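Local coordinates for protein FMN-dependent nitronate monooxygenase (Shewanella oneidensis, PDB 5LSM) that probably oxidises propionate 3-nitronate with molecular oxygen on a bound FMN cofactor, giving 3-oxopropanoate, nitrate, nitrite and hydrogen peroxide, at residues V77-A80 and A81-A85; L142-K145 and S146-S149; S188-L191 and T192-L195; V237-A240 and Y241-C244. All coordinates share one frame; numbering follows the deposited sequence.

Contact 1 (V77-A80 and A81-A85)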
# COMPACT_ATOMS: atom_id res chain seq x y z
N VAL A 77 10.82 -9.22 26.86
CA VAL A 77 11.53 -10.44 27.37
C VAL A 77 13.03 -10.22 27.32
O VAL A 77 13.56 -9.75 26.31
CB VAL A 77 11.20 -11.78 26.64
CG1 VAL A 77 12.18 -12.07 25.50
CG2 VAL A 77 11.25 -12.93 27.63
N ALA A 78 13.70 -10.54 28.43
CA ALA A 78 15.12 -10.27 28.59
C ALA A 78 15.90 -10.83 27.41
O ALA A 78 15.59 -11.91 26.90
CB ALA A 78 15.64 -10.85 29.89
N GLN A 79 16.88 -10.06 26.94
CA GLN A 79 17.66 -10.45 25.78
C GLN A 79 18.96 -9.65 25.72
O GLN A 79 19.37 -9.19 24.65
CB GLN A 79 16.83 -10.29 24.50
CG GLN A 79 16.11 -8.95 24.33
CD GLN A 79 15.03 -9.00 23.25
OE1 GLN A 79 15.29 -8.75 22.08
NE2 GLN A 79 13.82 -9.42 23.64
N ALA A 80 19.64 -9.56 26.86
CA ALA A 80 20.92 -8.85 27.00
C ALA A 80 21.97 -9.20 25.92
O ALA A 80 22.80 -8.37 25.55
CB ALA A 80 21.50 -9.09 28.38
N ALA A 81 21.90 -10.43 25.41
CA ALA A 81 22.88 -10.90 24.46
C ALA A 81 22.49 -10.50 23.05
O ALA A 81 23.34 -10.10 22.26
CB ALA A 81 23.02 -12.41 24.55
N LYS A 82 21.20 -10.63 22.73
CA LYS A 82 20.71 -10.13 21.46
C LYS A 82 21.03 -8.65 21.33
O LYS A 82 21.42 -8.19 20.25
CB LYS A 82 19.22 -10.34 21.33
CG LYS A 82 18.67 -9.90 19.99
CD LYS A 82 17.90 -11.02 19.30
CE LYS A 82 17.10 -10.48 18.12
NZ LYS A 82 17.04 -11.49 17.03
N GLN A 83 20.92 -7.93 22.45
CA GLN A 83 21.27 -6.53 22.52
C GLN A 83 22.76 -6.31 22.31
O GLN A 83 23.18 -5.40 21.59
CB GLN A 83 20.87 -5.96 23.88
CG GLN A 83 19.42 -5.56 24.00
CD GLN A 83 19.03 -5.15 25.41
OE1 GLN A 83 18.98 -3.96 25.73
NE2 GLN A 83 18.71 -6.14 26.24
N ALA A 84 23.55 -7.13 22.98
CA ALA A 84 24.99 -7.04 22.88
C ALA A 84 25.48 -7.37 21.47
O ALA A 84 26.40 -6.74 20.98
CB ALA A 84 25.63 -7.98 23.90
N ALA A 85 24.84 -8.33 20.81
CA ALA A 85 25.19 -8.68 19.41
C ALA A 85 24.86 -7.57 18.41
O ALA A 85 25.52 -7.45 17.38
CB ALA A 85 24.51 -9.97 18.99
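The backbone carbonyls of Gln79 and Ala80 open the first turn of helix 80-89, with Gln83 N giving a bond to Gln79 O at 3.0 Å and 162° and Ala84 N one to Ala80 O at 3.0 Å. The side chain of Gln83 runs back beside this turn, its NE2 3.5 Å from Gln79 O. Gln79 and Lys82 lie side by side and point the same way. Gln79 CB is 4.0 Å from Lys82 CB, and Gln79 OE1 rests 4.1 Å from Lys82 CG. Gln79 holds the N-cap position of the helix. Its amide, however, turns back along the incoming loop. CG is wedged between the backbone N and the carbonyl carbon (chi1 49°), and the chain then extends until Gln79 NE2 gives a nearly straight bond to Val77 O at 2.7 Å. That acceptor lies almost in the amide plane. OE1 is taken up by Asp296 N, so both ends of the amide are engaged and its rotation is fixed. Lys82 bends at chi2 and chi4 and carries NZ away from this turn to Glu292 O. Pro295 touches the side chains of both Gln79 and Gln83, which brings the loop holding Glu292 and Asp296 against the start of this surface helix.

Contact 2 (L142-K145 and S146-S149); sequences LEIK and SWGS
The indole of Trp147 lies with one face against the backbone of Glu143 and Ile144. Glu143 O stands 3.4 Å above the ring plane, and Ile144 CA makes a CH-pi contact 3.8 Å from the centroid of the six-membered ring, 15° off its normal. At the ring edge, in its plane, is Ser149 OG. The carboxylate of Glu143 is steeply inclined to the indole, with Glu143 OE2 4.0 Å from Trp147 CZ2. Ile144 reaches the far rim by its longer branch, Ile144 CG1 to Trp147 CZ3 at 3.6 Å. Trp147 CG sits beside its own backbone N (chi1 -52°), and this folds the ring back over the last helical turn. Ser146 OG gives a short bond of 2.7 Å to Glu143 O, and Ser146 N bonds to Leu142 O. The helix ends in a Schellman motif. Gly148 leaves helical geometry at phi 93°, where a CB would jam against the preceding carbonyl, and its N bonds to Lys145 O at 3.0 Å across a type I turn. A serine in place of Trp147 would probably strip Ile144 of its aromatic cover and open a gap toward helix 115-124. Lys145 NZ binds Gly168 O, and Ser149 OG binds Pro126 O. Leu121 and Ala122 of helix 115-124 touch the indole, while Ile144 packs on Val129 and Phe131 of strand 128-132.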
# COMPACT_ATOMS: atom_id res chain seq x y z
N LEU A 142 -12.20 -1.20 31.39
CA LEU A 142 -13.42 -0.84 32.13
C LEU A 142 -13.22 0.43 32.93
O LEU A 142 -14.09 1.32 32.96
CB LEU A 142 -13.87 -1.98 33.05
CG LEU A 142 -14.42 -3.24 32.38
CD1 LEU A 142 -14.77 -4.28 33.44
CD2 LEU A 142 -15.62 -2.92 31.50
N GLU A 143 -12.05 0.58 33.53
CA GLU A 143 -11.75 1.82 34.24
C GLU A 143 -11.90 3.03 33.33
O GLU A 143 -12.54 4.00 33.70
CB GLU A 143 -10.34 1.80 34.84
CG GLU A 143 -10.08 2.97 35.77
CD GLU A 143 -8.63 3.13 36.15
OE1 GLU A 143 -7.77 2.35 35.67
OE2 GLU A 143 -8.35 4.03 36.97
N ILE A 144 -11.30 2.96 32.14
CA ILE A 144 -11.38 4.04 31.16
C ILE A 144 -12.83 4.35 30.75
O ILE A 144 -13.23 5.51 30.71
CB ILE A 144 -10.53 3.72 29.89
CG1 ILE A 144 -9.04 3.79 30.21
CG2 ILE A 144 -10.82 4.72 28.77
CD1 ILE A 144 -8.18 2.99 29.27
N LYS A 145 -13.60 3.32 30.43
CA LYS A 145 -14.97 3.54 29.94
C LYS A 145 -15.80 4.26 31.00
O LYS A 145 -16.75 4.94 30.67
CB LYS A 145 -15.65 2.21 29.60
CG LYS A 145 -15.01 1.44 28.46
CD LYS A 145 -15.76 1.63 27.15
CE LYS A 145 -15.18 0.77 26.03
NZ LYS A 145 -15.85 -0.55 25.94
N SER A 146 -15.45 4.05 32.26
CA SER A 146 -16.21 4.58 33.37
C SER A 146 -15.88 6.05 33.65
O SER A 146 -16.48 6.65 34.53
CB SER A 146 -15.95 3.75 34.63
OG SER A 146 -14.74 4.14 35.23
N TRP A 147 -14.94 6.61 32.90
CA TRP A 147 -14.76 8.07 32.82
C TRP A 147 -15.69 8.72 31.81
O TRP A 147 -15.73 9.94 31.71
CB TRP A 147 -13.33 8.41 32.42
CG TRP A 147 -12.29 7.77 33.24
CD1 TRP A 147 -12.38 7.43 34.55
CD2 TRP A 147 -10.97 7.44 32.82
NE1 TRP A 147 -11.19 6.91 34.98
CE2 TRP A 147 -10.30 6.91 33.94
CE3 TRP A 147 -10.27 7.54 31.61
CZ2 TRP A 147 -8.98 6.46 33.89
CZ3 TRP A 147 -8.97 7.12 31.56
CH2 TRP A 147 -8.33 6.57 32.68
N GLY A 148 -16.39 7.93 31.02
CA GLY A 148 -17.11 8.46 29.86
C GLY A 148 -16.31 8.41 28.56
O GLY A 148 -16.85 8.68 27.49
N SER A 149 -15.03 8.05 28.67
CA SER A 149 -14.10 8.09 27.54
C SER A 149 -14.50 7.08 26.49
O SER A 149 -14.90 5.97 26.82
CB SER A 149 -12.69 7.78 28.00
OG SER A 149 -12.31 8.63 29.05

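Contact 3 (S188-L191 and T192-L195); sequences SEDL and TEQL
One carboxylate oxygen of Asp190, OD1, takes two bonds from a single residue, Thr192. Thr192 OG1 donates to Asp190 OD1 at 2.7 Å, on the syn side but tilted out of the plane. Thr192 N reaches Asp190 OD1 at 3.0 Å from above the plane, on the same face. The bond to the backbone N makes an Asx turn. Thr192 places OG1 for this by setting it between its backbone N and carbonyl carbon (chi1 70°). An ST turn comes just before, with Asp190 N bonded to Ser188 OG at 3.1 Å. Glu193 N to Asp190 O at 3.3 Å and Gln194 N to Leu191 O at 3.1 Å continue as a short 3-10 turn. Gln194 turns inward to Arg183 NE, close to the FMN-binding Gln175. An alanine at Asp190 would probably leave the turn without the acceptor shared by Thr192 N and OG1. His264 of the second subunit bonds to Thr192 OG1 and packs on Asp190 and Glu193. Asp190 OD2 and Glu193 OE2 lie 4.6 Å apart with nearly parallel carboxylates, so the two charges probably disfavour each other, and the nearby His264 of the second subunit could ease this if it carried charge.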
# COMPACT_ATOMS: atom_id res chain seq x y z
N SER A 188 -0.21 -10.46 14.36
CA SER A 188 0.76 -11.19 13.55
C SER A 188 1.99 -10.37 13.22
O SER A 188 1.89 -9.18 12.95
CB SER A 188 0.10 -11.66 12.25
OG SER A 188 1.05 -12.18 11.34
N GLU A 189 3.15 -11.02 13.17
CA GLU A 189 4.39 -10.34 12.79
C GLU A 189 4.58 -10.28 11.26
O GLU A 189 5.40 -9.53 10.76
CB GLU A 189 5.59 -11.04 13.43
CG GLU A 189 5.46 -11.18 14.94
CD GLU A 189 6.76 -10.89 15.69
OE1 GLU A 189 6.68 -10.65 16.92
OE2 GLU A 189 7.84 -10.90 15.06
N ASP A 190 3.79 -11.05 10.54
CA ASP A 190 3.90 -11.13 9.08
C ASP A 190 3.38 -9.85 8.40
O ASP A 190 2.18 -9.62 8.34
CB ASP A 190 3.11 -12.35 8.60
CG ASP A 190 3.28 -12.64 7.13
OD1 ASP A 190 3.86 -11.80 6.37
OD2 ASP A 190 2.81 -13.72 6.72
N LEU A 191 4.30 -9.06 7.85
CA LEU A 191 3.95 -7.81 7.18
C LEU A 191 3.18 -7.98 5.86
O LEU A 191 2.45 -7.07 5.45
CB LEU A 191 5.19 -6.95 6.96
CG LEU A 191 5.90 -6.41 8.21
CD1 LEU A 191 7.10 -5.56 7.81
CD2 LEU A 191 4.97 -5.61 9.10
N THR A 192 3.27 -9.14 5.22
CA THR A 192 2.51 -9.39 3.98
C THR A 192 1.00 -9.55 4.23
O THR A 192 0.21 -9.67 3.29
CB THR A 192 3.01 -10.65 3.24
OG1 THR A 192 2.66 -11.83 3.99
CG2 THR A 192 4.54 -10.58 3.01
N GLU A 193 0.58 -9.60 5.49
CA GLU A 193 -0.84 -9.62 5.82
C GLU A 193 -1.47 -8.22 5.77
O GLU A 193 -2.70 -8.09 5.63
CB GLU A 193 -1.07 -10.27 7.17
CG GLU A 193 -0.61 -11.71 7.17
CD GLU A 193 -1.45 -12.62 8.02
OE1 GLU A 193 -1.78 -12.25 9.17
OE2 GLU A 193 -1.72 -13.75 7.56
N GLN A 194 -0.63 -7.20 5.79
CA GLN A 194 -1.09 -5.83 5.85
C GLN A 194 -1.35 -5.24 4.46
O GLN A 194 -0.82 -5.73 3.47
CB GLN A 194 -0.09 -4.98 6.62
CG GLN A 194 -0.00 -5.37 8.09
CD GLN A 194 0.90 -4.45 8.88
OE1 GLN A 194 1.07 -3.27 8.56
NE2 GLN A 194 1.51 -5.00 9.92
N LEU A 195 -2.22 -4.24 4.42
CA LEU A 195 -2.79 -3.76 3.18
C LEU A 195 -2.59 -2.27 3.07
O LEU A 195 -2.48 -1.56 4.08
CB LEU A 195 -4.30 -4.02 3.14
CG LEU A 195 -4.91 -5.41 3.36
CD1 LEU A 195 -6.33 -5.42 2.81
CD2 LEU A 195 -4.09 -6.50 2.71

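Contact 4 (V237-A240 and Y241-C244); sequences VGTA and YLLC. With FMN (flavin mononucleotide), chain I.
Thr239 OG1 stands beside its own backbone N (chi1 -62°), so hydroxyl and N-H both face the phosphate of FMN. In Tyr241 the ring likewise swings to the side of the backbone N (chi1 -73°), and this brings its edge back to Val237. Thr239 OG1 gives a short bond to FMN O3P at 2.5 Å, and Thr239 N adds a second to the same oxygen at 3.1 Å. Gly238 N bonds to FMN O1P at 2.7 Å, and the same O1P takes a weak bond from Thr239 N. Glycine is needed at Gly238 because a CB would collide with O4' of the ribityl chain. Val237 O lies in the plane of the Tyr241 ring at its edge, 3.4 Å from CD2. The two side chains cross at about a right angle, Val237 CG1 meeting Tyr241 CE2 at 3.8 Å. The phenol OH goes on to Thr340 OG1. Behind the phosphate the chain winds into a 3-10 turn, with Tyr241 N bonded to Gly238 O at 3.1 Å and Leu242 N to Thr239 O. A water bridges Ala240 O and Leu243 N, prolonging the turn. This is the phosphate site of a TIM-barrel flavoprotein, set just past the end of strand 234-237. Gly180 N and Gly217 N also bind FMN. Thr239 OG1, a donor to the phosphate, accepts from Gly325 N. Buried N-H groups at the start of the turn thus meet the anionic oxygens, and their dipoles would probably help to balance the phosphate charge.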
# COMPACT_ATOMS: atom_id res chain seq x y z
N VAL A 237 -5.02 12.12 10.49
CA VAL A 237 -4.06 12.77 9.65
C VAL A 237 -2.81 13.04 10.47
O VAL A 237 -2.89 13.69 11.51
CB VAL A 237 -4.61 14.09 9.12
CG1 VAL A 237 -3.55 14.86 8.36
CG2 VAL A 237 -5.80 13.81 8.23
N GLY A 238 -1.67 12.52 9.99
CA GLY A 238 -0.39 12.63 10.69
C GLY A 238 0.64 13.46 9.95
O GLY A 238 0.92 14.60 10.31
N THR A 239 1.21 12.88 8.89
CA THR A 239 2.33 13.48 8.19
C THR A 239 2.09 14.94 7.74
O THR A 239 3.01 15.74 7.75
CB THR A 239 2.68 12.62 6.98
OG1 THR A 239 3.09 11.32 7.44
CG2 THR A 239 3.80 13.24 6.17
N ALA A 240 0.85 15.29 7.41
CA ALA A 240 0.56 16.60 6.82
C ALA A 240 0.52 17.74 7.85
O ALA A 240 0.57 18.90 7.48
CB ALA A 240 -0.73 16.56 6.02
N TYR A 241 0.51 17.40 9.14
CA TYR A 241 0.73 18.42 10.19
C TYR A 241 2.20 18.71 10.54
O TYR A 241 2.47 19.61 11.34
CB TYR A 241 -0.00 18.02 11.48
CG TYR A 241 -1.49 18.17 11.42
CD1 TYR A 241 -2.08 19.42 11.47
CD2 TYR A 241 -2.34 17.04 11.33
CE1 TYR A 241 -3.46 19.57 11.44
CE2 TYR A 241 -3.72 17.18 11.36
CZ TYR A 241 -4.28 18.45 11.40
OH TYR A 241 -5.64 18.63 11.39
N LEU A 242 3.15 17.95 9.99
CA LEU A 242 4.52 17.92 10.54
C LEU A 242 5.34 19.19 10.28
O LEU A 242 6.42 19.36 10.87
CB LEU A 242 5.30 16.72 10.00
CG LEU A 242 4.89 15.35 10.54
CD1 LEU A 242 5.64 14.26 9.78
CD2 LEU A 242 5.13 15.24 12.04
N LEU A 243 4.85 20.06 9.40
CA LEU A 243 5.53 21.32 9.15
C LEU A 243 4.79 22.50 9.79
O LEU A 243 5.23 23.65 9.64
CB LEU A 243 5.66 21.57 7.64
CG LEU A 243 6.62 20.68 6.85
CD1 LEU A 243 6.76 21.22 5.43
CD2 LEU A 243 7.97 20.61 7.53
N CYS A 244 3.68 22.23 10.46
CA CYS A 244 2.93 23.29 11.16
C CYS A 244 3.77 23.85 12.28
O CYS A 244 4.53 23.12 12.92
CB CYS A 244 1.63 22.73 11.74
SG CYS A 244 0.44 22.22 10.49
N1 FMN I . 0.35 6.50 16.26
C2 FMN I . 0.17 6.26 17.60
O2 FMN I . -0.78 5.52 17.96
N3 FMN I . 1.00 6.76 18.54
C4 FMN I . 2.04 7.54 18.22
O4 FMN I . 2.80 8.00 19.08
C4A FMN I . 2.29 7.83 16.79
N5 FMN I . 3.30 8.63 16.43
C5A FMN I . 3.50 8.96 15.14
C6 FMN I . 4.56 9.81 14.85
C7 FMN I . 4.81 10.20 13.55
C7M FMN I . 5.99 11.11 13.28
C8 FMN I . 3.95 9.69 12.45
C8M FMN I . 4.23 10.10 11.02
C9 FMN I . 2.88 8.82 12.74
C9A FMN I . 2.62 8.42 14.06
N10 FMN I . 1.53 7.58 14.44
C10 FMN I . 1.37 7.26 15.80
C1' FMN I . 0.62 6.97 13.45
C2' FMN I . -0.56 7.88 13.14
O2' FMN I . -1.54 7.76 14.19
C3' FMN I . -1.20 7.52 11.79
O3' FMN I . -1.38 6.10 11.71
C4' FMN I . -0.36 7.93 10.57
O4' FMN I . 0.34 9.17 10.75
C5' FMN I . -1.29 8.02 9.37
O5' FMN I . -0.56 8.21 8.16
P FMN I . -0.07 9.65 7.63
O1P FMN I . -1.09 10.67 8.05
O2P FMN I . 0.01 9.43 6.14
O3P FMN I . 1.25 9.79 8.31
O HOH W 1 2.37 20.61 7.76

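How the contacts relate
The four contacts come in series along one TIM-barrel chain, and none touches another. Contact 1 starts the surface helix 80-89. Contact 2 joins helix 138-145 to strand 150-155; its centre is about 38 Å from that of contact 1. Strands 66-71, 150-155 and 234-237, next to contacts 1, 2 and 4 in the chain, belong to the one parallel eight-stranded barrel sheet. Strand 181-182, ahead of contact 3, is in a small antiparallel one. Contacts 3 and 4 are in loops, their nearest atoms about 14 Å apart. Contact 4 holds the FMN phosphate; contact 3 joins the neighbourhood of the flavin site to the second subunit. Contacts 1 and 4 lie on opposite sides of the chain's centre.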